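Local coordinates for hypothetical protein (Pseudomonas aeruginosa, PDB 2IGS) that is of unknown function but belongs to the DUF3218 family, placed in the lysozyme clan, which hints at, without proving, a distant kinship to lysozyme-like enzymes, at residues V150-N155 with L209-F214. Residues are numbered along the deposited sequence; the frame is centred on the assembly and turned at random.
Sequences VSYGVN and LLLAYF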
ATOM      1  N   VAL F 150      -3.698  -2.086 -36.543  1.00 20.69           N
ATOM      2  CA  VAL F 150      -4.809  -2.145 -37.470  1.00 21.42           C
ATOM      3  C   VAL F 150      -6.134  -1.986 -36.732  1.00 21.45           C
ATOM      4  O   VAL F 150      -6.323  -2.541 -35.639  1.00 22.31           O
ATOM      5  CB  VAL F 150      -4.718  -3.497 -38.279  1.00 20.95           C
ATOM      6  CG1 VAL F 150      -5.981  -3.802 -39.039  1.00 22.02           C
ATOM      7  CG2 VAL F 150      -3.527  -3.467 -39.202  1.00 21.94           C
ATOM      8  N   SER F 151      -7.048  -1.214 -37.307  1.00 22.22           N
ATOM      9  CA  SER F 151      -8.378  -1.029 -36.726  1.00 22.31           C
ATOM     10  C   SER F 151      -8.306  -0.500 -35.287  1.00 22.65           C
ATOM     11  O   SER F 151      -7.399   0.249 -34.921  1.00 23.34           O
ATOM     12  CB  SER F 151      -9.170  -2.353 -36.766  1.00 22.07           C
ATOM     13  OG  SER F 151     -10.535  -2.156 -36.452  1.00 21.69           O
ATOM     14  N   TYR F 152      -9.274  -0.888 -34.469  1.00 23.52           N
ATOM     15  CA  TYR F 152      -9.413  -0.319 -33.134  1.00 23.83           C
ATOM     16  C   TYR F 152      -8.583  -1.067 -32.087  1.00 23.58           C
ATOM     17  O   TYR F 152      -9.109  -1.615 -31.109  1.00 23.83           O
ATOM     18  CB  TYR F 152     -10.889  -0.246 -32.755  1.00 23.28           C
ATOM     19  CG  TYR F 152     -11.716   0.668 -33.660  1.00 24.39           C
ATOM     20  CD1 TYR F 152     -11.253   1.941 -34.015  1.00 24.04           C
ATOM     21  CD2 TYR F 152     -12.983   0.279 -34.117  1.00 23.42           C
ATOM     22  CE1 TYR F 152     -12.001   2.774 -34.801  1.00 23.80           C
ATOM     23  CE2 TYR F 152     -13.741   1.124 -34.905  1.00 23.65           C
ATOM     24  CZ  TYR F 152     -13.239   2.363 -35.254  1.00 24.12           C
ATOM     25  OH  TYR F 152     -13.999   3.218 -36.028  1.00 24.45           O
ATOM     26  N   GLY F 153      -7.274  -1.087 -32.299  1.00 23.13           N
ATOM     27  CA  GLY F 153      -6.377  -1.801 -31.388  1.00 22.85           C
ATOM     28  C   GLY F 153      -5.856  -3.177 -31.763  1.00 22.61           C
ATOM     29  O   GLY F 153      -5.214  -3.830 -30.915  1.00 23.24           O
ATOM     30  N   VAL F 154      -6.081  -3.632 -33.007  1.00 22.46           N
ATOM     31  CA  VAL F 154      -5.438  -4.896 -33.470  1.00 21.76           C
ATOM     32  C   VAL F 154      -3.932  -4.712 -33.736  1.00 22.23           C
ATOM     33  O   VAL F 154      -3.497  -4.357 -34.829  1.00 23.11           O
ATOM     34  CB  VAL F 154      -6.151  -5.584 -34.684  1.00 21.50           C
ATOM     35  CG1 VAL F 154      -5.578  -7.006 -34.926  1.00 18.73           C
ATOM     36  CG2 VAL F 154      -7.625  -5.654 -34.458  1.00 21.69           C
ATOM     37  N   ASN F 155      -3.144  -5.006 -32.718  1.00 22.25           N
ATOM     38  CA  ASN F 155      -1.711  -4.818 -32.749  1.00 21.71           C
ATOM     39  C   ASN F 155      -1.015  -6.053 -33.300  1.00 21.34           C
ATOM     40  O   ASN F 155      -0.724  -7.017 -32.573  1.00 20.84           O
ATOM     41  CB  ASN F 155      -1.211  -4.494 -31.336  1.00 21.81           C
ATOM     42  CG  ASN F 155       0.166  -3.819 -31.341  1.00 22.63           C
ATOM     43  OD1 ASN F 155       1.041  -4.144 -32.154  1.00 23.35           O
ATOM     44  ND2 ASN F 155       0.357  -2.876 -30.432  1.00 21.02           N
ATOM     45  N   LEU F 209     -12.049  -8.982 -37.833  1.00 19.33           N
ATOM     46  CA  LEU F 209     -10.694  -9.103 -37.328  1.00 18.88           C
ATOM     47  C   LEU F 209     -10.634  -8.585 -35.902  1.00 19.22           C
ATOM     48  O   LEU F 209     -10.035  -9.250 -35.028  1.00 18.58           O
ATOM     49  CB  LEU F 209      -9.711  -8.311 -38.220  1.00 19.62           C
ATOM     50  CG  LEU F 209      -8.229  -8.178 -37.817  1.00 19.77           C
ATOM     51  CD1 LEU F 209      -7.529  -9.547 -37.908  1.00 20.25           C
ATOM     52  CD2 LEU F 209      -7.468  -7.130 -38.676  1.00 18.06           C
ATOM     53  N   LEU F 210     -11.263  -7.419 -35.675  1.00 17.93           N
ATOM     54  CA  LEU F 210     -11.266  -6.757 -34.370  1.00 18.32           C
ATOM     55  C   LEU F 210     -11.789  -7.673 -33.260  1.00 18.43           C
ATOM     56  O   LEU F 210     -11.186  -7.781 -32.198  1.00 18.54           O
ATOM     57  CB  LEU F 210     -12.101  -5.462 -34.408  1.00 17.88           C
ATOM     58  CG  LEU F 210     -12.194  -4.655 -33.104  1.00 17.76           C
ATOM     59  CD1 LEU F 210     -10.871  -3.920 -32.815  1.00 16.07           C
ATOM     60  CD2 LEU F 210     -13.347  -3.661 -33.138  1.00 18.05           C
ATOM     61  N   LEU F 211     -12.923  -8.301 -33.523  1.00 18.55           N
ATOM     62  CA  LEU F 211     -13.558  -9.195 -32.569  1.00 18.72           C
ATOM     63  C   LEU F 211     -12.769 -10.492 -32.386  1.00 18.74           C
ATOM     64  O   LEU F 211     -12.694 -11.002 -31.287  1.00 18.44           O
ATOM     65  CB  LEU F 211     -14.993  -9.503 -33.028  1.00 18.83           C
ATOM     66  CG  LEU F 211     -15.949  -8.307 -33.034  1.00 17.91           C
ATOM     67  CD1 LEU F 211     -17.317  -8.693 -33.567  1.00 17.19           C
ATOM     68  CD2 LEU F 211     -16.038  -7.664 -31.648  1.00 16.50           C
ATOM     69  N   ALA F 212     -12.179 -11.016 -33.457  1.00 18.47           N
ATOM     70  CA  ALA F 212     -11.360 -12.227 -33.344  1.00 19.06           C
ATOM     71  C   ALA F 212     -10.168 -12.050 -32.400  1.00 19.37           C
ATOM     72  O   ALA F 212      -9.918 -12.882 -31.524  1.00 19.93           O
ATOM     73  CB  ALA F 212     -10.866 -12.671 -34.738  1.00 18.57           C
ATOM     74  N   TYR F 213      -9.421 -10.979 -32.639  1.00 19.55           N
ATOM     75  CA  TYR F 213      -8.284 -10.546 -31.839  1.00 19.83           C
ATOM     76  C   TYR F 213      -8.698 -10.332 -30.389  1.00 20.58           C
ATOM     77  O   TYR F 213      -8.174 -10.979 -29.486  1.00 20.80           O
ATOM     78  CB  TYR F 213      -7.757  -9.250 -32.442  1.00 18.69           C
ATOM     79  CG  TYR F 213      -6.622  -8.595 -31.685  1.00 18.48           C
ATOM     80  CD1 TYR F 213      -5.310  -9.024 -31.855  1.00 16.37           C
ATOM     81  CD2 TYR F 213      -6.854  -7.492 -30.854  1.00 17.84           C
ATOM     82  CE1 TYR F 213      -4.254  -8.425 -31.169  1.00 18.41           C
ATOM     83  CE2 TYR F 213      -5.793  -6.871 -30.160  1.00 16.89           C
ATOM     84  CZ  TYR F 213      -4.502  -7.346 -30.323  1.00 17.29           C
ATOM     85  OH  TYR F 213      -3.441  -6.762 -29.659  1.00 16.93           O
ATOM     86  N   PHE F 214      -9.667  -9.450 -30.169  1.00 21.12           N
ATOM     87  CA  PHE F 214     -10.057  -9.090 -28.806  1.00 21.96           C
ATOM     88  C   PHE F 214     -10.753 -10.192 -28.035  1.00 22.29           C
ATOM     89  O   PHE F 214     -10.876 -10.117 -26.820  1.00 22.50           O
ATOM     90  CB  PHE F 214     -10.872  -7.781 -28.775  1.00 22.25           C
ATOM     91  CG  PHE F 214     -10.012  -6.556 -28.680  1.00 21.92           C
ATOM     92  CD1 PHE F 214      -9.339  -6.253 -27.496  1.00 23.44           C
ATOM     93  CD2 PHE F 214      -9.831  -5.738 -29.777  1.00 22.50           C
ATOM     94  CE1 PHE F 214      -8.520  -5.135 -27.411  1.00 23.41           C
ATOM     95  CE2 PHE F 214      -9.024  -4.620 -29.703  1.00 22.14           C
ATOM     96  CZ  PHE F 214      -8.376  -4.308 -28.514  1.00 22.68           C
TER
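The hairpin turn that joins strands 148-150 and 154-155 of the small antiparallel sheet packs on helix 203-216, with V154 lying against Y213 and L210. V150 and V154 close the turn by pairing N to O in both directions, the bond from V154 N to V150 O being weak. Y152 centres an inverse gamma turn, marked by a weak G153 N to S151 O bond, and G153 follows with a positive phi that suits glycine, its bare CA facing F214 CZ. The Y213 ring turns one face to strand 154-155: V154 CA sits 3.9 Å from its centroid and 13° off the normal, a CH-pi contact. V154 divides its two methyls between Y213 and L210. CG1, anti to the backbone N (chi1 -170°), lies over the same ring, 3.7 Å from Y213 CD1, while CG2 reaches L210 CA at 3.8 Å. On the strand before the turn, V150 CG1 meets L209 CD2 at 3.7 Å. L210 CD1 packs on Y152 CB at 3.7 Å, and Y152 O lies at the edge of the F214 ring, near its plane, 3.3 Å from F214 CE2. G153 O approaches Y213 CE2 obliquely at 3.2 Å. S151 OG and Y152 OH bond to P129 O and V127 O, N155 ND2 to S139 OG of the second subunit. Hairpin and helix thus probably cohere mostly through van der Waals and CH-pi contacts, with carbonyl oxygens against aromatic C-H carbons.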